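Local coordinates for putative histidinol-phosphate aminotransferase (Erwinia carotovora atroseptica, PDB 3LY1), which binds pyridoxal 5'-phosphate and probably acts as a transaminase, perhaps on histidinol phosphate, at residues L147-N152 against T156-D161. Numbering follows the deposited sequence.
Sequences LVNPNN and TITPAD. With PLP (pyridoxal-5'-phosphate), chain E.
The CA atoms of Pro150 and Ile157 come within 4.5 Å of each other where the chain leaves strand 143-148 and doubles back toward helix 160-168. This is the beta-alpha loop of the beta-alpha-beta crossover 143-148, 160-168, 174-179 in the large domain of a fold-type I PLP enzyme, and it illustrates how such a loop is tied to itself while presenting a cofactor-binding residue. Asn151 N donates to Thr156 O at 2.8 Å, just after a cis peptide bond between Asn149 and Pro150. The second tie uses a side chain: an extended chi1 of -159° carries the amide of Asn149 across to the returning chain. There OD1 accepts Thr158 N at 2.9 Å, nearly straight at the hydrogen (168°) though tilted 27° from the carbonyl plane. Two waters add to the grip on that amide. One donates to both OD1 and Val148 O and accepts from Thr158 OG1; the other accepts a hydrogen bond from ND2 and donates to Thr158 O. Beside this polar seam, Pro150 CG lies against Ile157 CG2 at 3.8 Å. Asn151 turns its amide elsewhere, to Thr101, Leu100 O and Thr154. Val148, at the strand end, sets CG1 against the C2A methyl of PLP, and Asn152, whose OD1 is held by Arg329, donates from ND2 to PLP O3 at 2.8 Å.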
ATOM      1  N   LEU A 147      -6.663  13.702 -16.138  1.00 12.56           N
ATOM      2  CA  LEU A 147      -6.306  13.525 -17.534  1.00 13.16           C
ATOM      3  C   LEU A 147      -5.369  12.330 -17.641  1.00 12.78           C
ATOM      4  O   LEU A 147      -4.252  12.365 -17.166  1.00 13.06           O
ATOM      5  CB  LEU A 147      -5.606  14.764 -18.080  1.00 13.38           C
ATOM      6  CG  LEU A 147      -6.342  16.111 -18.055  1.00 13.73           C
ATOM      7  CD1 LEU A 147      -5.400  17.219 -18.586  1.00 13.18           C
ATOM      8  CD2 LEU A 147      -7.670  16.067 -18.840  1.00 12.22           C
ATOM      9  N   VAL A 148      -5.879  11.261 -18.213  1.00 13.10           N
ATOM     10  CA  VAL A 148      -5.097  10.055 -18.468  1.00 12.48           C
ATOM     11  C   VAL A 148      -4.565  10.122 -19.879  1.00 13.35           C
ATOM     12  O   VAL A 148      -5.344  10.326 -20.848  1.00 12.16           O
ATOM     13  CB  VAL A 148      -5.962   8.782 -18.214  1.00 12.21           C
ATOM     14  CG1 VAL A 148      -5.067   7.516 -18.366  1.00 12.84           C
ATOM     15  CG2 VAL A 148      -6.629   8.870 -16.816  1.00 12.02           C
ATOM     16  N   ASN A 149      -3.247   9.924 -20.017  1.00 12.57           N
ATOM     17  CA  ASN A 149      -2.550  10.222 -21.250  1.00 13.27           C
ATOM     18  C   ASN A 149      -1.337   9.339 -21.362  1.00 12.83           C
ATOM     19  O   ASN A 149      -0.350   9.615 -20.706  1.00 13.17           O
ATOM     20  CB  ASN A 149      -2.060  11.687 -21.283  1.00 12.66           C
ATOM     21  CG  ASN A 149      -1.780  12.187 -22.693  1.00 15.07           C
ATOM     22  OD1 ASN A 149      -2.400  11.707 -23.674  1.00 15.03           O
ATOM     23  ND2 ASN A 149      -0.804  13.128 -22.825  1.00 15.76           N
ATOM     24  N   PRO A 150      -1.388   8.273 -22.189  1.00 14.14           N
ATOM     25  CA  PRO A 150      -2.461   7.752 -23.043  1.00 14.23           C
ATOM     26  C   PRO A 150      -3.665   7.338 -22.241  1.00 14.08           C
ATOM     27  O   PRO A 150      -3.492   6.864 -21.148  1.00 15.32           O
ATOM     28  CB  PRO A 150      -1.828   6.506 -23.683  1.00 14.77           C
ATOM     29  CG  PRO A 150      -0.371   6.739 -23.665  1.00 14.65           C
ATOM     30  CD  PRO A 150      -0.124   7.557 -22.409  1.00 13.19           C
ATOM     31  N   ASN A 151      -4.860   7.538 -22.775  1.00 14.24           N
ATOM     32  CA  ASN A 151      -6.094   7.202 -22.073  1.00 14.62           C
ATOM     33  C   ASN A 151      -6.295   5.694 -22.029  1.00 14.16           C
ATOM     34  O   ASN A 151      -5.917   5.003 -22.946  1.00 14.69           O
ATOM     35  CB  ASN A 151      -7.290   7.902 -22.738  1.00 14.15           C
ATOM     36  CG  ASN A 151      -8.568   7.827 -21.905  1.00 15.61           C
ATOM     37  OD1 ASN A 151      -8.534   7.912 -20.670  1.00 14.08           O
ATOM     38  ND2 ASN A 151      -9.705   7.699 -22.584  1.00 17.74           N
ATOM     39  N   ASN A 152      -6.939   5.238 -20.966  1.00 14.34           N
ATOM     40  CA  ASN A 152      -7.405   3.867 -20.798  1.00 14.66           C
ATOM     41  C   ASN A 152      -8.882   4.048 -20.646  1.00 15.70           C
ATOM     42  O   ASN A 152      -9.316   4.742 -19.713  1.00 15.61           O
ATOM     43  CB  ASN A 152      -6.746   3.242 -19.545  1.00 15.24           C
ATOM     44  CG  ASN A 152      -7.247   1.818 -19.227  1.00 17.50           C
ATOM     45  OD1 ASN A 152      -8.005   1.228 -19.990  1.00 16.48           O
ATOM     46  ND2 ASN A 152      -6.795   1.258 -18.092  1.00 15.91           N
ATOM     47  N   THR A 156      -5.526   6.299 -26.779  1.00 15.99           N
ATOM     48  CA  THR A 156      -5.077   7.459 -27.528  1.00 15.61           C
ATOM     49  C   THR A 156      -4.356   8.459 -26.637  1.00 15.45           C
ATOM     50  O   THR A 156      -4.530   8.477 -25.424  1.00 14.78           O
ATOM     51  CB  THR A 156      -6.254   8.149 -28.196  1.00 15.07           C
ATOM     52  OG1 THR A 156      -7.282   8.448 -27.214  1.00 16.76           O
ATOM     53  CG2 THR A 156      -6.833   7.194 -29.288  1.00 16.10           C
ATOM     54  N   ILE A 157      -3.558   9.302 -27.274  1.00 15.24           N
ATOM     55  CA  ILE A 157      -2.971  10.470 -26.610  1.00 15.13           C
ATOM     56  C   ILE A 157      -3.704  11.757 -26.982  1.00 14.96           C
ATOM     57  O   ILE A 157      -4.360  11.849 -28.033  1.00 15.10           O
ATOM     58  CB  ILE A 157      -1.458  10.611 -26.903  1.00 13.88           C
ATOM     59  CG1 ILE A 157      -1.173  10.789 -28.402  1.00 16.41           C
ATOM     60  CG2 ILE A 157      -0.688   9.414 -26.297  1.00 14.35           C
ATOM     61  CD1 ILE A 157      -1.115  12.273 -28.895  1.00 15.84           C
ATOM     62  N   THR A 158      -3.597  12.729 -26.080  1.00 14.62           N
ATOM     63  CA  THR A 158      -4.008  14.098 -26.308  1.00 14.64           C
ATOM     64  C   THR A 158      -2.717  14.866 -26.573  1.00 14.81           C
ATOM     65  O   THR A 158      -1.789  14.800 -25.786  1.00 15.42           O
ATOM     66  CB  THR A 158      -4.701  14.651 -25.073  1.00 14.25           C
ATOM     67  OG1 THR A 158      -5.843  13.834 -24.779  1.00 16.42           O
ATOM     68  CG2 THR A 158      -5.167  16.126 -25.297  1.00 14.33           C
ATOM     69  N   PRO A 159      -2.625  15.568 -27.715  1.00 15.87           N
ATOM     70  CA  PRO A 159      -1.386  16.327 -27.987  1.00 15.29           C
ATOM     71  C   PRO A 159      -0.948  17.285 -26.875  1.00 15.11           C
ATOM     72  O   PRO A 159      -1.783  17.979 -26.276  1.00 14.86           O
ATOM     73  CB  PRO A 159      -1.733  17.104 -29.252  1.00 15.67           C
ATOM     74  CG  PRO A 159      -2.826  16.337 -29.899  1.00 16.75           C
ATOM     75  CD  PRO A 159      -3.639  15.801 -28.752  1.00 16.26           C
ATOM     76  N   ALA A 160       0.357  17.363 -26.626  1.00 14.55           N
ATOM     77  CA  ALA A 160       0.856  18.276 -25.590  1.00 15.44           C
ATOM     78  C   ALA A 160       0.485  19.746 -25.826  1.00 16.07           C
ATOM     79  O   ALA A 160       0.254  20.492 -24.848  1.00 16.66           O
ATOM     80  CB  ALA A 160       2.346  18.136 -25.422  1.00 14.60           C
ATOM     81  N   ASP A 161       0.369  20.171 -27.088  1.00 15.98           N
ATOM     82  CA  ASP A 161       0.081  21.584 -27.348  1.00 17.37           C
ATOM     83  C   ASP A 161      -1.372  21.971 -27.057  1.00 17.40           C
ATOM     84  O   ASP A 161      -1.732  23.136 -27.096  1.00 17.59           O
ATOM     85  CB  ASP A 161       0.558  22.033 -28.744  1.00 18.40           C
ATOM     86  CG  ASP A 161      -0.184  21.375 -29.896  1.00 21.69           C
ATOM     87  OD1 ASP A 161      -1.130  20.579 -29.649  1.00 28.34           O
ATOM     88  OD2 ASP A 161       0.170  21.683 -31.076  1.00 26.63           O
TER
HETATM   89  N1  PLP E 500      -3.718   4.571 -14.092  1.00 22.27           N
HETATM   90  C2  PLP E 500      -4.180   3.938 -15.227  1.00 23.66           C
HETATM   91  C2A PLP E 500      -4.544   4.779 -16.425  1.00 21.62           C
HETATM   92  C3  PLP E 500      -4.325   2.551 -15.205  1.00 23.38           C
HETATM   93  O3  PLP E 500      -4.798   1.929 -16.315  1.00 23.50           O
HETATM   94  C4  PLP E 500      -3.997   1.826 -14.038  1.00 29.17           C
HETATM   95  C4A PLP E 500      -4.020   0.319 -14.038  1.00 33.61           C
HETATM   96  O4A PLP E 500      -5.044  -0.192 -14.461  1.00 41.58           O
HETATM   97  C5  PLP E 500      -3.540   2.490 -12.893  1.00 23.83           C
HETATM   98  C6  PLP E 500      -3.424   3.879 -12.951  1.00 22.61           C
HETATM   99  C5A PLP E 500      -3.189   1.765 -11.612  1.00 26.61           C
HETATM  100  O4P PLP E 500      -2.103   0.827 -11.731  1.00 24.18           O
HETATM  101  P   PLP E 500      -1.129   0.531 -10.502  1.00 23.16           P
HETATM  102  O1P PLP E 500      -1.824   0.668  -9.184  1.00 23.75           O
HETATM  103  O2P PLP E 500      -0.037   1.547 -10.712  1.00 25.58           O
HETATM  104  O3P PLP E 500      -0.675  -0.886 -10.809  1.00 27.13           O
HETATM  105  O   HOH W   1      -5.202  11.339 -23.514  1.00 15.61           O
HETATM  106  O   HOH W   2       0.730  15.031 -24.470  1.00 13.49           O